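Local coordinates for pectate lyase (Paenibacillus sp. 0602, PDB 5GT5) that cleaves polygalacturonate by elimination, and probably methylated pectins too, acting within the chain and very likely with calcium as cofactor, at the interface of chains A and B. Residues are numbered along the deposited sequence; one frame, centred on the assembly and turned at random. Chains: chain A/B, Pectate lyase.

Contacts 1 and 2 lie side by side along one interface between two copies of the lyase, the centres of their C-alpha atoms about 16 Å apart. The 3-10 helix 256-260 serves in both, but differently: in contact 1 the copy of chain A meets the loop and 3-10 helix 358-360 of chain B, whereas in contact 2 the copy of chain B is set against strand ends of chain A. A:Ser256 and B:Ser256 thus have unlike partners, as expected of an interface that is not an exact two-fold. This asymmetry is compatible with crystal packing, though the structure alone does not show whether the pair forms in solution.

Contact 1: the interface of chains A and B. Residues chain A 182, 256-257, 260; chain B 354, 356-357, 359.
The 3-10 helix 256-260 of chain A meets a loop of chain B and the start of its 3-10 helix 358-360, with A:Asn260 and B:Asn357 touching tip to tip. The amide nitrogen ND2 of B:Asn357 donates to the amide oxygen OD1 of A:Asn260 at 2.8 Å, nearly straight at 170° about the hydrogen. It arrives in the carbonyl plane, and the two amides are turned 31° apart. B:Asn357 reaches across because its CG is anti to the backbone N (chi1 180°).

Its rotation is fixed from its own chain: OD1 of B:Asn357 accepts from the hydroxyl OG1 of B:Thr359 at 2.8 Å and, from above the carbonyl plane, from the backbone N of B:Thr359 at 3.0 Å. This capping turns ND2 toward chain A. The approach of OG1 of B:Thr359 to OD1 of A:Asn260, at 3.4 Å, is weak, at most a secondary share of the same hydrogen, while the methyl CB of A:Ala257 lies 3.6 Å from OD1 of B:Asn357.

At the other end the contact runs through water 1, which lies 2.7 Å from the hydroxyl OG of A:Ser256 and 2.8 Å from the carboxylate OD2 of B:Asp354; OG1 of B:Thr356 also holds it. The centre of the patch is about 21 Å from A:Arg276, the likely catalytic arginine, so a direct part in catalysis is unlikely. With 182 Å² hidden in all, it is a small polar join between two lyase copies, perhaps only in the crystal.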
loop_
_atom_site.group_PDB
_atom_site.type_symbol
_atom_site.label_atom_id
_atom_site.label_comp_id
_atom_site.label_asym_id
_atom_site.label_seq_id
_atom_site.Cartn_x
_atom_site.Cartn_y
_atom_site.Cartn_z
ATOM N N GLY A 182 -5.182 -5.446 9.803
ATOM C CA GLY A 182 -4.192 -4.486 9.362
ATOM C C GLY A 182 -4.521 -3.770 8.068
ATOM O O GLY A 182 -3.651 -3.117 7.504
ATOM N N SER A 256 -1.326 -6.272 17.355
ATOM C CA SER A 256 -0.398 -5.258 16.870
ATOM C C SER A 256 -0.730 -4.736 15.473
ATOM O O SER A 256 -0.449 -3.561 15.154
ATOM C CB SER A 256 1.052 -5.790 16.959
ATOM O OG SER A 256 1.265 -6.836 16.020
ATOM N N ALA A 257 -1.335 -5.571 14.635
ATOM C CA ALA A 257 -1.753 -5.109 13.309
ATOM C C ALA A 257 -2.813 -3.997 13.343
ATOM O O ALA A 257 -3.012 -3.302 12.365
ATOM C CB ALA A 257 -2.231 -6.280 12.462
ATOM N N ASN A 260 -1.968 -0.488 12.285
ATOM C CA ASN A 260 -1.871 -0.157 10.867
ATOM C C ASN A 260 -3.176 0.229 10.196
ATOM O O ASN A 260 -3.180 0.641 9.020
ATOM C CB ASN A 260 -1.245 -1.322 10.106
ATOM C CG ASN A 260 0.114 -1.689 10.654
ATOM O OD1 ASN A 260 0.323 -2.813 11.089
ATOM N ND2 ASN A 260 1.020 -0.720 10.697
ATOM N N ASP B 354 8.680 -5.616 12.020
ATOM C CA ASP B 354 8.135 -6.271 13.230
ATOM C C ASP B 354 7.683 -7.679 12.878
ATOM O O ASP B 354 6.626 -7.857 12.286
ATOM C CB ASP B 354 6.948 -5.495 13.822
ATOM C CG ASP B 354 6.350 -6.182 15.058
ATOM O OD1 ASP B 354 6.785 -7.300 15.435
ATOM O OD2 ASP B 354 5.440 -5.600 15.688
ATOM N N THR B 356 6.320 -10.125 14.315
ATOM C CA THR B 356 5.007 -10.620 14.773
ATOM C C THR B 356 3.816 -9.804 14.305
ATOM O O THR B 356 2.689 -9.974 14.787
ATOM C CB THR B 356 4.957 -10.921 16.282
ATOM O OG1 THR B 356 5.098 -9.699 16.998
ATOM C CG2 THR B 356 6.121 -11.861 16.624
ATOM N N ASN B 357 4.077 -8.865 13.402
ATOM C CA ASN B 357 2.989 -8.116 12.774
ATOM C C ASN B 357 3.020 -8.491 11.287
ATOM O O ASN B 357 3.897 -8.037 10.514
ATOM C CB ASN B 357 3.149 -6.603 12.982
ATOM C CG ASN B 357 2.022 -5.792 12.336
ATOM O OD1 ASN B 357 1.212 -6.332 11.571
ATOM N ND2 ASN B 357 2.019 -4.489 12.577
ATOM N N THR B 359 1.320 -7.690 8.849
ATOM C CA THR B 359 1.145 -6.599 7.899
ATOM C C THR B 359 2.503 -6.235 7.271
ATOM O O THR B 359 2.585 -5.825 6.122
ATOM C CB THR B 359 0.546 -5.357 8.563
ATOM O OG1 THR B 359 -0.522 -5.728 9.463
ATOM C CG2 THR B 359 0.036 -4.374 7.523
HETATM O O HOH W 1 3.742 -7.491 16.894
#

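Contact 2: the interface of chains A and B. Residues chain A 14-16, 123-124, 160-161, 184; chain B 254-256, 259.
B:Ser256, at the start of the 3-10 helix 256-260, is set against A:Asn124, A:Ser160 and A:Gly161 and has 81 Å² of its surface hidden by chain A. Followed outward, its CB packs 3.7 Å from CA of A:Gly161 and 3.4 Å from the hydroxyl OG of A:Ser160. At the tip, its hydroxyl OG donates to the amide oxygen OD1 of A:Asn124 at 2.6 Å, tilted 16° from the carbonyl plane. The chi1 of 76° places this hydroxyl between the backbone N and the carbonyl carbon, turned to A:Asn124. Water 3 also meets OG, bridging it to the backbone O of A:Gln14.

The other branch of A:Asn124 returns the bond: its amide nitrogen ND2 donates to the backbone O of B:Ser256 at 3.1 Å, bent to 157° at the hydrogen and approaching from above that carbonyl plane. One amide thus grips both the hydroxyl and the carbonyl of the same residue, and the two bonds, one from each branch, limit rotation of the A:Asn124 amide. An alanine in place of A:Asn124 would probably leave the hydroxyl and carbonyl of B:Ser256 without these amide partners and set that hydroxyl freer to turn.

Nearby, water 2 joins the hydroxyls OG of A:Ser160 and A:Ser184 to the backbone O of B:Asp254, 2.8 Å from the water. The centre of the patch is about 22 Å from A:Arg276. On chain A it crosses the starts of strands 160-165 and 184-189 and the turn after strand 123-123, on the surface of the parallel beta-helix typical of polysaccharide lyase family 1.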
loop_
_atom_site.group_PDB
_atom_site.type_symbol
_atom_site.label_atom_id
_atom_site.label_comp_id
_atom_site.label_asym_id
_atom_site.label_seq_id
_atom_site.Cartn_x
_atom_site.Cartn_y
_atom_site.Cartn_z
ATOM N N GLN A 14 -6.203 7.641 -0.899
ATOM C CA GLN A 14 -5.526 8.391 -1.961
ATOM C C GLN A 14 -4.512 7.489 -2.679
ATOM O O GLN A 14 -3.836 6.662 -2.054
ATOM C CB GLN A 14 -4.784 9.604 -1.372
ATOM C CG GLN A 14 -3.663 9.243 -0.395
ATOM C CD GLN A 14 -3.002 10.476 0.180
ATOM O OE1 GLN A 14 -3.131 11.581 -0.368
ATOM N NE2 GLN A 14 -2.283 10.299 1.279
ATOM N N GLY A 15 -4.411 7.647 -3.998
ATOM C CA GLY A 15 -3.457 6.857 -4.763
ATOM C C GLY A 15 -4.041 5.581 -5.377
ATOM O O GLY A 15 -3.399 4.916 -6.201
ATOM N N ASN A 16 -5.248 5.226 -4.948
ATOM C CA ASN A 16 -6.000 4.103 -5.491
ATOM C C ASN A 16 -6.659 4.484 -6.807
ATOM O O ASN A 16 -7.453 5.396 -6.839
ATOM C CB ASN A 16 -7.060 3.761 -4.445
ATOM C CG ASN A 16 -7.914 2.577 -4.801
ATOM O OD1 ASN A 16 -7.780 1.966 -5.868
ATOM N ND2 ASN A 16 -8.854 2.248 -3.894
ATOM N N SER A 123 -5.369 -5.105 -3.278
ATOM C CA SER A 123 -4.935 -3.717 -3.255
ATOM C C SER A 123 -5.632 -2.949 -4.344
ATOM O O SER A 123 -5.968 -3.490 -5.416
ATOM C CB SER A 123 -3.426 -3.610 -3.426
ATOM O OG SER A 123 -3.032 -4.313 -4.588
ATOM N N ASN A 124 -5.845 -1.665 -4.062
ATOM C CA ASN A 124 -6.412 -0.716 -5.004
ATOM C C ASN A 124 -7.746 -1.201 -5.583
ATOM O O ASN A 124 -7.915 -1.435 -6.785
ATOM C CB ASN A 124 -5.376 -0.403 -6.081
ATOM C CG ASN A 124 -4.194 0.308 -5.500
ATOM O OD1 ASN A 124 -4.348 1.185 -4.660
ATOM N ND2 ASN A 124 -3.002 -0.170 -5.842
ATOM N N SER A 160 -5.050 -3.167 1.101
ATOM C CA SER A 160 -4.425 -1.847 1.057
ATOM C C SER A 160 -5.014 -1.045 -0.073
ATOM O O SER A 160 -4.863 -1.449 -1.235
ATOM C CB SER A 160 -2.917 -2.007 0.826
ATOM O OG SER A 160 -2.246 -0.748 0.789
ATOM N N GLY A 161 -5.655 0.084 0.245
ATOM C CA GLY A 161 -6.246 0.937 -0.778
ATOM C C GLY A 161 -7.604 0.445 -1.221
ATOM O O GLY A 161 -7.717 -0.362 -2.134
ATOM N N SER A 184 -5.241 -1.076 5.559
ATOM C CA SER A 184 -4.960 0.369 5.536
ATOM C C SER A 184 -5.417 1.009 4.227
ATOM O O SER A 184 -5.708 0.325 3.229
ATOM C CB SER A 184 -3.470 0.648 5.742
ATOM O OG SER A 184 -2.712 0.042 4.712
ATOM N N ASP B 254 3.502 0.887 3.659
ATOM C CA ASP B 254 2.060 0.647 3.642
ATOM C C ASP B 254 1.277 1.636 2.778
ATOM O O ASP B 254 0.205 2.115 3.185
ATOM C CB ASP B 254 1.476 0.582 5.070
ATOM C CG ASP B 254 1.897 -0.671 5.867
ATOM O OD1 ASP B 254 2.191 -1.756 5.272
ATOM O OD2 ASP B 254 1.742 -0.622 7.136
ATOM N N GLU B 255 1.854 2.043 1.655
ATOM C CA GLU B 255 1.139 2.814 0.652
ATOM C C GLU B 255 0.604 1.865 -0.446
ATOM O O GLU B 255 1.371 1.065 -0.980
ATOM C CB GLU B 255 2.106 3.826 0.056
ATOM C CG GLU B 255 2.479 4.940 1.019
ATOM C CD GLU B 255 1.280 5.759 1.505
ATOM O OE1 GLU B 255 0.357 6.027 0.707
ATOM O OE2 GLU B 255 1.264 6.132 2.702
ATOM N N SER B 256 -0.669 1.968 -0.838
ATOM C CA SER B 256 -1.224 1.069 -1.835
ATOM C C SER B 256 -0.575 1.227 -3.220
ATOM O O SER B 256 -0.588 0.268 -3.990
ATOM C CB SER B 256 -2.768 1.184 -1.954
ATOM O OG SER B 256 -3.145 2.361 -2.664
ATOM N N ALA B 259 1.698 -1.469 -4.527
ATOM C CA ALA B 259 1.208 -2.674 -5.153
ATOM C C ALA B 259 1.386 -2.619 -6.665
ATOM O O ALA B 259 1.461 -3.671 -7.336
ATOM C CB ALA B 259 -0.252 -2.886 -4.810
HETATM O O HOH W 2 -2.376 1.385 2.445
HETATM O O HOH W 3 -4.434 4.022 -1.005
#